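Local coordinates for protein structure-specific endonuclease subunit slx4 (Schizosaccharomyces pombe, PDB 4ZDT) that serves as the regulatory subunit of the Slx1-Slx4 structure-specific endonuclease, which resolves branched DNA structures formed during repair and recombination, this chain being its Slx1-binding C-terminal domain, at residues Ser13-Gln18 and Gln40-Arg45; Lys56-Cys59 and Gly63-Met66. All blocks are in the same frame, centred on the assembly; numbering follows the deposited sequence.

Contact 1: residues Ser13-Gln18 and Gln40-Arg45; sequences SQVVKQ and QLWLKR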
loop_
_atom_site.group_PDB
_atom_site.type_symbol
_atom_site.label_atom_id
_atom_site.label_comp_id
_atom_site.label_asym_id
_atom_site.label_seq_id
_atom_site.Cartn_x
_atom_site.Cartn_y
_atom_site.Cartn_z
ATOM N N SER B 13 10.188 2.137 -2.045
ATOM C CA SER B 13 8.776 2.269 -2.401
ATOM C C SER B 13 8.486 1.615 -3.753
ATOM O O SER B 13 7.475 0.907 -3.901
ATOM C CB SER B 13 8.335 3.734 -2.401
ATOM O OG SER B 13 8.515 4.321 -1.105
ATOM N N GLN B 14 9.368 1.852 -4.731
ATOM C CA GLN B 14 9.203 1.278 -6.061
ATOM C C GLN B 14 9.219 -0.233 -6.040
ATOM O O GLN B 14 8.419 -0.857 -6.734
ATOM C CB GLN B 14 10.216 1.833 -7.078
ATOM C CG GLN B 14 10.034 3.315 -7.379
ATOM C CD GLN B 14 8.650 3.647 -7.917
ATOM O OE1 GLN B 14 8.234 3.136 -8.964
ATOM N NE2 GLN B 14 7.934 4.505 -7.211
ATOM N N VAL B 15 10.087 -0.841 -5.231
ATOM C CA VAL B 15 10.102 -2.295 -5.139
ATOM C C VAL B 15 8.806 -2.854 -4.524
ATOM O O VAL B 15 8.224 -3.853 -5.013
ATOM C CB VAL B 15 11.323 -2.815 -4.345
ATOM C CG1 VAL B 15 11.204 -4.294 -4.157
ATOM C CG2 VAL B 15 12.644 -2.479 -5.094
ATOM N N VAL B 16 8.365 -2.219 -3.438
ATOM C CA VAL B 16 7.124 -2.602 -2.776
ATOM C C VAL B 16 5.950 -2.594 -3.758
ATOM O O VAL B 16 5.148 -3.534 -3.768
ATOM C CB VAL B 16 6.837 -1.663 -1.563
ATOM C CG1 VAL B 16 5.415 -1.883 -1.006
ATOM C CG2 VAL B 16 7.886 -1.910 -0.476
ATOM N N LYS B 17 5.877 -1.548 -4.576
ATOM C CA LYS B 17 4.758 -1.301 -5.469
ATOM C C LYS B 17 4.863 -2.002 -6.818
ATOM O O LYS B 17 3.848 -2.184 -7.504
ATOM C CB LYS B 17 4.572 0.207 -5.691
ATOM C CG LYS B 17 4.127 0.946 -4.424
ATOM C CD LYS B 17 3.750 2.391 -4.703
ATOM C CE LYS B 17 4.958 3.263 -5.023
ATOM N NZ LYS B 17 4.516 4.697 -5.207
ATOM N N GLN B 18 6.072 -2.410 -7.188
ATOM C CA GLN B 18 6.285 -2.995 -8.524
ATOM C C GLN B 18 6.552 -4.492 -8.540
ATOM O O GLN B 18 6.414 -5.122 -9.589
ATOM C CB GLN B 18 7.380 -2.250 -9.265
ATOM C CG GLN B 18 6.978 -0.832 -9.631
ATOM C CD GLN B 18 8.009 -0.123 -10.481
ATOM O OE1 GLN B 18 9.207 -0.438 -10.434
ATOM N NE2 GLN B 18 7.559 0.871 -11.234
ATOM N N GLN B 40 14.288 -6.684 4.764
ATOM C CA GLN B 40 15.612 -6.472 4.176
ATOM C C GLN B 40 15.994 -7.609 3.221
ATOM O O GLN B 40 16.474 -7.362 2.109
ATOM C CB GLN B 40 16.658 -6.293 5.281
ATOM C CG GLN B 40 18.070 -5.972 4.782
ATOM C CD GLN B 40 19.053 -5.806 5.925
ATOM O OE1 GLN B 40 19.100 -6.637 6.839
ATOM N NE2 GLN B 40 19.839 -4.725 5.891
ATOM N N LEU B 41 15.754 -8.850 3.653
ATOM C CA LEU B 41 16.024 -10.035 2.819
ATOM C C LEU B 41 15.095 -10.098 1.615
ATOM O O LEU B 41 15.530 -10.415 0.495
ATOM C CB LEU B 41 15.911 -11.316 3.665
ATOM C CG LEU B 41 16.948 -11.503 4.773
ATOM C CD1 LEU B 41 16.419 -12.435 5.888
ATOM C CD2 LEU B 41 18.243 -12.046 4.197
ATOM N N TRP B 42 13.824 -9.761 1.837
ATOM C CA TRP B 42 12.840 -9.699 0.746
ATOM C C TRP B 42 13.308 -8.694 -0.306
ATOM O O TRP B 42 13.305 -8.985 -1.502
ATOM C CB TRP B 42 11.465 -9.308 1.312
ATOM C CG TRP B 42 10.276 -9.299 0.338
ATOM C CD1 TRP B 42 9.447 -10.351 0.047
ATOM C CD2 TRP B 42 9.752 -8.170 -0.380
ATOM N NE1 TRP B 42 8.460 -9.956 -0.840
ATOM C CE2 TRP B 42 8.623 -8.624 -1.116
ATOM C CE3 TRP B 42 10.128 -6.818 -0.481
ATOM C CZ2 TRP B 42 7.869 -7.775 -1.943
ATOM C CZ3 TRP B 42 9.375 -5.971 -1.311
ATOM C CH2 TRP B 42 8.257 -6.461 -2.031
ATOM N N LEU B 43 13.728 -7.509 0.137
ATOM C CA LEU B 43 14.268 -6.522 -0.789
ATOM C C LEU B 43 15.498 -7.044 -1.530
ATOM O O LEU B 43 15.648 -6.817 -2.722
ATOM C CB LEU B 43 14.600 -5.202 -0.068
ATOM C CG LEU B 43 13.378 -4.463 0.475
ATOM C CD1 LEU B 43 13.801 -3.363 1.452
ATOM C CD2 LEU B 43 12.531 -3.927 -0.708
ATOM N N LYS B 44 16.386 -7.719 -0.808
ATOM C CA LYS B 44 17.613 -8.239 -1.428
ATOM C C LYS B 44 17.286 -9.184 -2.598
ATOM O O LYS B 44 17.871 -9.075 -3.685
ATOM C CB LYS B 44 18.476 -8.925 -0.370
ATOM C CG LYS B 44 19.831 -9.419 -0.874
ATOM C CD LYS B 44 20.599 -10.083 0.264
ATOM C CE LYS B 44 21.796 -10.879 -0.278
ATOM N NZ LYS B 44 22.606 -11.409 0.858
ATOM N N ARG B 45 16.323 -10.083 -2.376
ATOM C CA ARG B 45 15.807 -10.971 -3.439
ATOM C C ARG B 45 15.222 -10.214 -4.628
ATOM O O ARG B 45 15.130 -10.767 -5.729
ATOM C CB ARG B 45 14.745 -11.934 -2.882
ATOM C CG ARG B 45 15.305 -13.063 -2.018
ATOM C CD ARG B 45 14.226 -14.121 -1.675
ATOM N NE ARG B 45 13.615 -13.895 -0.360
ATOM C CZ ARG B 45 12.326 -13.623 -0.141
ATOM N NH1 ARG B 45 11.459 -13.541 -1.147
ATOM N NH2 ARG B 45 11.903 -13.435 1.106
#
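One methyl of V15 is the bump of this contact, and W42 and L43 form the notch that receives it. V15 CG1 lies 3.8 Å from W42 CZ3 and 3.7 Å from L43 CD2, a nearly even division between indole and leucine branch. A chi1 of 174° places CG1 beside the carbonyl carbon of V15, the branch that meets both W42 and L43. V15 and W42 run past each other in opposite senses, the methyl meeting the indole obliquely. At the next ring atom, W42 CH2 comes edge-on to the backbone at V16 CA, 4.1 Å away and near the indole plane, while V16 CG2 makes a looser 4.4 Å contact with W42 CZ3. No hydrogen bond crosses the interface; its 159 Å² are buried mainly by apolar side chains, with backbone of V15 and V16 beside the indole. The axes stay 10.8 Å apart and cross at 77°, a steep helix crossing consistent with the helix-turn-helix clan of the Slx4 family. D21 accepts the hydrogen bond from W42 NE1, and K46 makes a cation-pi contact with W42. V24 of helix 23-29 also packs on W42, V16 reaches W25 and I28 of that helix, and helix 52-62 sets I55 against L43.

Contact 2: residues Lys56-Cys59 and Gly63-Met66; sequences KSWC and GVLM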
loop_
_atom_site.group_PDB
_atom_site.type_symbol
_atom_site.label_atom_id
_atom_site.label_comp_id
_atom_site.label_asym_id
_atom_site.label_seq_id
_atom_site.Cartn_x
_atom_site.Cartn_y
_atom_site.Cartn_z
ATOM N N LYS B 56 14.234 1.428 8.503
ATOM C CA LYS B 56 13.574 2.062 9.643
ATOM C C LYS B 56 13.162 3.497 9.335
ATOM O O LYS B 56 12.037 3.900 9.672
ATOM C CB LYS B 56 14.440 1.975 10.906
ATOM C CG LYS B 56 14.676 0.539 11.360
ATOM C CD LYS B 56 15.736 0.432 12.453
ATOM C CE LYS B 56 15.862 -1.020 12.913
ATOM N NZ LYS B 56 16.950 -1.198 13.929
ATOM N N SER B 57 14.050 4.264 8.692
ATOM C CA SER B 57 13.748 5.664 8.374
ATOM C C SER B 57 12.680 5.767 7.298
ATOM O O SER B 57 11.838 6.660 7.341
ATOM C CB SER B 57 15.000 6.480 7.983
ATOM O OG SER B 57 15.652 5.962 6.828
ATOM N N TRP B 58 12.720 4.842 6.338
ATOM C CA TRP B 58 11.699 4.753 5.302
ATOM C C TRP B 58 10.342 4.466 5.950
ATOM O O TRP B 58 9.381 5.188 5.702
ATOM C CB TRP B 58 12.080 3.672 4.270
ATOM C CG TRP B 58 11.088 3.495 3.169
ATOM C CD1 TRP B 58 10.961 4.241 2.029
ATOM C CD2 TRP B 58 10.079 2.486 3.106
ATOM N NE1 TRP B 58 9.915 3.759 1.265
ATOM C CE2 TRP B 58 9.365 2.679 1.907
ATOM C CE3 TRP B 58 9.718 1.424 3.949
ATOM C CZ2 TRP B 58 8.292 1.849 1.524
ATOM C CZ3 TRP B 58 8.666 0.595 3.564
ATOM C CH2 TRP B 58 7.970 0.817 2.358
ATOM N N CYS B 59 10.280 3.443 6.801
ATOM C CA CYS B 59 9.034 3.085 7.484
ATOM C C CYS B 59 8.485 4.266 8.280
ATOM O O CYS B 59 7.281 4.572 8.209
ATOM C CB CYS B 59 9.197 1.872 8.417
ATOM S SG CYS B 59 9.516 0.256 7.666
ATOM N N GLY B 63 4.889 5.615 6.790
ATOM C CA GLY B 63 3.751 5.031 7.502
ATOM C C GLY B 63 3.696 3.512 7.500
ATOM O O GLY B 63 2.630 2.897 7.316
ATOM N N VAL B 64 4.836 2.890 7.698
ATOM C CA VAL B 64 4.885 1.439 7.779
ATOM C C VAL B 64 5.210 1.044 9.228
ATOM O O VAL B 64 6.158 1.582 9.816
ATOM C CB VAL B 64 5.923 0.897 6.782
ATOM C CG1 VAL B 64 6.045 -0.628 6.869
ATOM C CG2 VAL B 64 5.562 1.362 5.350
ATOM N N LEU B 65 4.431 0.117 9.790
ATOM C CA LEU B 65 4.631 -0.344 11.159
ATOM C C LEU B 65 5.691 -1.436 11.217
ATOM O O LEU B 65 5.715 -2.343 10.380
ATOM C CB LEU B 65 3.320 -0.908 11.752
ATOM C CG LEU B 65 2.190 0.027 12.209
ATOM C CD1 LEU B 65 1.656 0.859 11.081
ATOM C CD2 LEU B 65 1.055 -0.780 12.851
ATOM N N MET B 66 6.544 -1.356 12.229
ATOM C CA MET B 66 7.601 -2.327 12.412
ATOM C C MET B 66 7.332 -3.217 13.625
ATOM O O MET B 66 6.986 -2.720 14.703
ATOM C CB MET B 66 8.948 -1.599 12.535
ATOM C CG MET B 66 9.309 -0.821 11.260
ATOM S SD MET B 66 10.856 0.101 11.376
ATOM C CE MET B 66 10.266 1.655 12.027
#
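The backbone oxygen of C59 accepts two hydrogen bonds from the chain that leaves helix 52-62. V64 N gives the straighter one, 3.0 Å to C59 O with an N-H...O angle of 173°; G63 N lies equally far from that oxygen, but its bond is bent to 131°. The two donors reach the carbonyl from opposite faces of its plane, both tilted off it. G63 takes a positive phi (86°), the turn that brings V64 N back toward C59 O. A 6→1 bond, the positive-phi glycine and apolar contact between C59 and V64 are together the features of a Schellman motif.

Next to these bonds the side chains are apolar. C59 SG touches V64 CG1 at 3.7 Å and M66 CG at 3.8 Å, in directions roughly at right angles. The other methyl, V64 CG2, meets the W58 ring obliquely at CZ3, 3.7 Å off. M66, bent at its last torsion, crosses K56 at about a right angle, with SD 3.8 Å from K56 CG. W58 NE1 is bonded to S13 of helix 3-18, and S57 OG to H9 NE2 and the helix's own carbonyls; L65 makes backbone bonds with I34.

Chemically, then, C59 O keeps an ordinary helical i to i-4 bond, from G63 N, and also takes V64 N by the 6→1 bond, one carbonyl satisfying both donors at the helix end, while sulfur and methyl groups seal that end to the departing chain with no side-chain hydrogen bond between them.

Along the chain the two contacts follow in series, 13-18/40-45 first and 56-59/63-66 after, and their centres lie 14 Å apart on opposite sides of the chain's centre. Contact 1 joins helices 3-18 and 36-45, whereas contact 2 folds the C-terminal loop back on helix 52-62, the helix that follows 36-45. The two are tied directly: S13 OG lies 2.8 Å from W58 NE1, a probable hydrogen bond, and V16 CG2 packs 3.9 Å from W58 CH2. Both touch Slx1 as well, where V47 of the Slx1 chain packs on S13 and on W58. Helix 3-18 thus links the interior of this all-helical Slx4 family domain to the face it offers its partner's RING finger.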